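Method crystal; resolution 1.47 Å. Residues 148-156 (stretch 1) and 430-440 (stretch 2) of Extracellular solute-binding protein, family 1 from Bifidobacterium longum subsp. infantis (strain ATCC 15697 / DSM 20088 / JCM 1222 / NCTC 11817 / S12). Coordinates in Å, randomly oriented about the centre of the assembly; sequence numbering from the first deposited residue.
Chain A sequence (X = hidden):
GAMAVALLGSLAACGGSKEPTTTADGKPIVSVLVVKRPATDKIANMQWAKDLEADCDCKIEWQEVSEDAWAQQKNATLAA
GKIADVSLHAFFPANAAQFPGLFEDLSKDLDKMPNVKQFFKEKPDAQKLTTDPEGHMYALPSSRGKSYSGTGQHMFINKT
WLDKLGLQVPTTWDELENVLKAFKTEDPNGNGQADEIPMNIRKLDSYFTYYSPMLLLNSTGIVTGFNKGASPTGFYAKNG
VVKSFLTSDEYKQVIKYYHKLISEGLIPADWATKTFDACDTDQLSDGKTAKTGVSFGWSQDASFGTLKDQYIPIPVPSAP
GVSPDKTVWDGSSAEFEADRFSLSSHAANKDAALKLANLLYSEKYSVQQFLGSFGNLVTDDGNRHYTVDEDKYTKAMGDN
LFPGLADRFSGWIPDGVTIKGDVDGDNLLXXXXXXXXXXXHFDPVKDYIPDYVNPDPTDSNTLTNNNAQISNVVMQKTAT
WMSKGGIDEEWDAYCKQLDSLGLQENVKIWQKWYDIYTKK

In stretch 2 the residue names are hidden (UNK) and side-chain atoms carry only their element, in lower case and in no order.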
# COMPACT_ATOMS: atom_id res chain seq x y z
N TYR A 148 6.38 -0.32 -10.03
CA TYR A 148 5.72 -0.38 -8.74
C TYR A 148 5.64 -1.79 -8.17
O TYR A 148 4.90 -2.02 -7.21
CB TYR A 148 4.33 0.25 -8.85
CG TYR A 148 4.32 1.69 -9.31
CD1 TYR A 148 4.36 2.73 -8.39
CD2 TYR A 148 4.19 2.00 -10.66
CE1 TYR A 148 4.30 4.05 -8.80
CE2 TYR A 148 4.13 3.30 -11.08
CZ TYR A 148 4.19 4.33 -10.13
OH TYR A 148 4.12 5.65 -10.50
N SER A 149 6.39 -2.73 -8.72
CA SER A 149 6.32 -4.10 -8.24
C SER A 149 6.96 -4.31 -6.88
O SER A 149 6.66 -5.32 -6.24
CB SER A 149 6.96 -5.06 -9.23
OG SER A 149 8.31 -4.72 -9.46
N GLY A 150 7.83 -3.40 -6.44
CA GLY A 150 8.45 -3.48 -5.12
C GLY A 150 7.55 -2.95 -4.03
O GLY A 150 6.40 -2.55 -4.27
N THR A 151 8.08 -2.94 -2.81
CA THR A 151 7.30 -2.49 -1.66
C THR A 151 7.15 -0.96 -1.62
O THR A 151 7.96 -0.20 -2.18
CB THR A 151 7.84 -3.04 -0.35
OG1 THR A 151 7.01 -2.55 0.71
CG2 THR A 151 9.28 -2.64 -0.11
N GLY A 152 6.11 -0.52 -0.94
CA GLY A 152 5.95 0.88 -0.62
C GLY A 152 6.67 1.33 0.63
O GLY A 152 6.68 2.53 0.95
N GLN A 153 7.29 0.40 1.35
CA GLN A 153 7.87 0.64 2.66
C GLN A 153 9.39 0.75 2.54
O GLN A 153 10.02 -0.10 1.91
CB GLN A 153 7.54 -0.54 3.57
CG GLN A 153 6.10 -0.97 3.53
CD GLN A 153 5.15 0.14 3.87
OE1 GLN A 153 5.40 0.95 4.76
NE2 GLN A 153 4.02 0.18 3.16
N HIS A 154 9.98 1.79 3.15
CA HIS A 154 11.42 2.00 3.12
C HIS A 154 11.89 2.66 4.40
O HIS A 154 11.12 3.32 5.09
CB HIS A 154 11.85 2.89 1.93
CG HIS A 154 11.16 2.50 0.68
ND1 HIS A 154 9.89 2.92 0.38
CD2 HIS A 154 11.51 1.61 -0.28
CE1 HIS A 154 9.49 2.34 -0.73
NE2 HIS A 154 10.45 1.53 -1.15
N MET A 155 13.18 2.50 4.70
CA MET A 155 13.84 3.14 5.83
C MET A 155 14.90 4.07 5.27
O MET A 155 15.81 3.63 4.57
CB MET A 155 14.48 2.07 6.72
CG MET A 155 15.14 2.62 7.97
SD MET A 155 15.81 1.25 8.94
CE MET A 155 16.36 2.10 10.43
N PHE A 156 14.78 5.36 5.59
CA PHE A 156 15.70 6.38 5.10
C PHE A 156 16.64 6.85 6.21
O PHE A 156 16.26 6.91 7.39
CB PHE A 156 14.92 7.58 4.56
CG PHE A 156 14.01 7.24 3.43
CD1 PHE A 156 14.50 6.65 2.28
CD2 PHE A 156 12.64 7.48 3.51
CE1 PHE A 156 13.65 6.32 1.22
CE2 PHE A 156 11.79 7.16 2.46
CZ PHE A 156 12.30 6.56 1.32
N UNK A 430 13.88 3.57 -7.62
CA UNK A 430 15.18 3.86 -7.03
C UNK A 430 15.18 3.53 -5.54
O UNK A 430 16.15 2.95 -5.03
c UNK A 430 15.91 5.60 -8.70
c UNK A 430 17.19 4.89 -9.10
o UNK A 430 18.17 4.94 -8.32
c UNK A 430 15.53 5.33 -7.27
o UNK A 430 17.21 4.28 -10.19
N UNK A 431 14.12 3.89 -4.84
CA UNK A 431 14.04 3.61 -3.41
C UNK A 431 14.04 2.11 -3.13
O UNK A 431 14.42 1.71 -2.02
c UNK A 431 12.79 4.23 -2.81
N UNK A 432 13.62 1.29 -4.09
CA UNK A 432 13.58 -0.15 -3.85
C UNK A 432 14.88 -0.86 -4.16
O UNK A 432 15.06 -2.00 -3.72
n UNK A 432 9.97 -0.44 -4.51
o UNK A 432 11.13 -0.55 -2.57
c UNK A 432 12.39 -0.77 -4.59
c UNK A 432 11.10 -0.59 -3.81
N UNK A 433 15.81 -0.24 -4.88
CA UNK A 433 17.04 -0.94 -5.23
C UNK A 433 17.80 -1.44 -4.01
O UNK A 433 18.31 -2.58 -4.06
c UNK A 433 17.38 0.07 -7.52
c UNK A 433 18.22 1.06 -8.34
c UNK A 433 17.93 -0.06 -6.13
n UNK A 433 18.61 2.03 -10.60
c UNK A 433 17.68 1.21 -9.76
N UNK A 434 17.93 -0.70 -2.91
CA UNK A 434 18.73 -1.19 -1.78
C UNK A 434 18.10 -2.39 -1.06
O UNK A 434 18.79 -2.98 -0.21
c UNK A 434 17.58 0.72 -2.73
c UNK A 434 18.83 0.03 -0.84
c UNK A 434 18.61 1.20 -1.73
N UNK A 435 16.84 -2.73 -1.34
CA UNK A 435 16.13 -3.81 -0.65
C UNK A 435 16.09 -5.11 -1.43
O UNK A 435 15.56 -6.10 -0.91
c UNK A 435 15.23 -1.22 2.78
c UNK A 435 14.69 0.19 0.94
c UNK A 435 15.10 -2.32 1.96
c UNK A 435 14.57 -0.91 0.12
c UNK A 435 14.77 -2.18 0.62
c UNK A 435 15.00 0.04 2.27
o UNK A 435 15.13 1.13 3.10
c UNK A 435 14.71 -3.36 -0.29
N UNK A 436 16.66 -5.16 -2.63
CA UNK A 436 16.66 -6.42 -3.38
C UNK A 436 17.38 -7.52 -2.64
O UNK A 436 16.92 -8.67 -2.62
c UNK A 436 17.25 -6.23 -4.78
c UNK A 436 16.22 -5.81 -5.78
c UNK A 436 16.62 -6.11 -7.23
o UNK A 436 16.42 -7.26 -7.69
o UNK A 436 17.10 -5.18 -7.90
N UNK A 437 18.49 -7.20 -1.99
CA UNK A 437 19.21 -8.22 -1.24
C UNK A 437 18.37 -8.75 -0.08
O UNK A 437 18.20 -9.97 0.06
c UNK A 437 20.56 -7.69 -0.76
o UNK A 437 21.78 -11.00 0.01
c UNK A 437 21.76 -9.92 -0.62
o UNK A 437 22.11 -9.84 -1.82
c UNK A 437 21.33 -8.67 0.10
N UNK A 438 17.84 -7.87 0.78
CA UNK A 438 17.10 -8.38 1.93
C UNK A 438 15.81 -9.08 1.50
O UNK A 438 15.42 -10.09 2.08
c UNK A 438 17.78 -5.88 4.81
o UNK A 438 16.90 -5.02 4.64
c UNK A 438 16.81 -7.28 2.95
n UNK A 438 18.58 -5.89 5.87
c UNK A 438 18.00 -6.99 3.81
N UNK A 439 15.14 -8.58 0.46
CA UNK A 439 13.94 -9.26 -0.02
C UNK A 439 14.25 -10.63 -0.60
O UNK A 439 13.39 -11.52 -0.56
c UNK A 439 13.17 -8.39 -1.01
n UNK A 439 9.08 -7.06 -3.58
c UNK A 439 9.67 -6.68 -2.46
n UNK A 439 8.91 -6.20 -1.51
c UNK A 439 12.39 -7.27 -0.31
n UNK A 439 11.00 -6.76 -2.33
c UNK A 439 11.79 -6.25 -1.21
N UNK A 440 15.49 -10.86 -1.04
CA UNK A 440 15.85 -12.16 -1.58
C UNK A 440 16.09 -13.19 -0.49
O UNK A 440 16.29 -14.37 -0.83
c UNK A 440 17.08 -12.06 -2.48
o UNK A 440 18.29 -11.95 -1.75
O HOH W 1 6.83 -7.67 -4.99
O HOH W 2 9.28 -0.96 -7.28

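Position 430 carries three carbons, the third bearing two oxygens, and nothing of stretch 1 lies near it. The acid is Glu430, or glutamate, which suits an exposed helical site. At position 431 a single side-chain carbon, the CB, points toward stretch 1 and sits over one face of the His154 ring, 4.0 Å from the ring centroid. It is Ala431, and the approach is a CH-pi contact that a methyl group fits closely.

Position 432 shows two carbons, the second carrying one oxygen and one nitrogen. The nitrogen lies near Thr151 O and the oxygen near His154 NE2, as befits an amide that both donates and accepts: Asn432. Its ND2 donates to Thr151 O at 3.1 Å, and its OD1 accepts from His154 NE2 at 2.6 Å. Water 2 accepts from both ND2 and Gly150 N. Gly150 has no side chain, and an ideal CB there would lie 2.4 Å from Asn432 ND2, a clash.

Position 433 has four carbons in a row ending in nitrogen and does not touch stretch 1. This is Lys433, whose NZ forms a salt bridge with Glu430 OE2 at 2.7 Å. At position 434 three carbons close a ring onto the backbone nitrogen, clear of stretch 1. That closure defines Pro434, whose ring suits a phi of -69°.

Position 435 has one carbon followed by a six-carbon ring bearing an oxygen, which approaches Met155: Tyr435. Met155 N donates to Tyr435 OH at 2.9 Å, with a nearly straight angle of 164°, while the aromatic ring lies obliquely beside that of His154. A phenol has the reach to bring a polar group to the backbone here.

Positions 436 and 437 each have three carbons, the third with two oxygens, and both are out of reach: Glu436 and Glu437, whose charged ends suit exposed sites. Position 438 has three carbons ending in one oxygen and one nitrogen, hence Gln438, a buried amide satisfied elsewhere in the structure.

Position 439 has three carbons, a nitrogen, and a carbon carrying two more nitrogens. Gly150 CA and Thr151 N lie over one face of this planar group, a guanidinium, so the residue is Arg439. Water 1 links its NH2 to Ser149 O, 2.7 Å from each. Position 440, one carbon and one oxygen, is away from the contact. It is Ser440, whose short side chain lets OG reach back and donate to Glu437 O at 2.7 Å.

The contact thus rests on Ala431, Asn432, Tyr435 and Arg439. Three direct hydrogen bonds fix the polar groups, two waters extend the network, and the Ala431 methyl on the His154 ring and the Arg439 guanidinium against Gly150 and Thr151 provide packing. The two stretches bury 433 Å², both sides summed.

Stretch 2 (430-440) EANKPYEEQRS
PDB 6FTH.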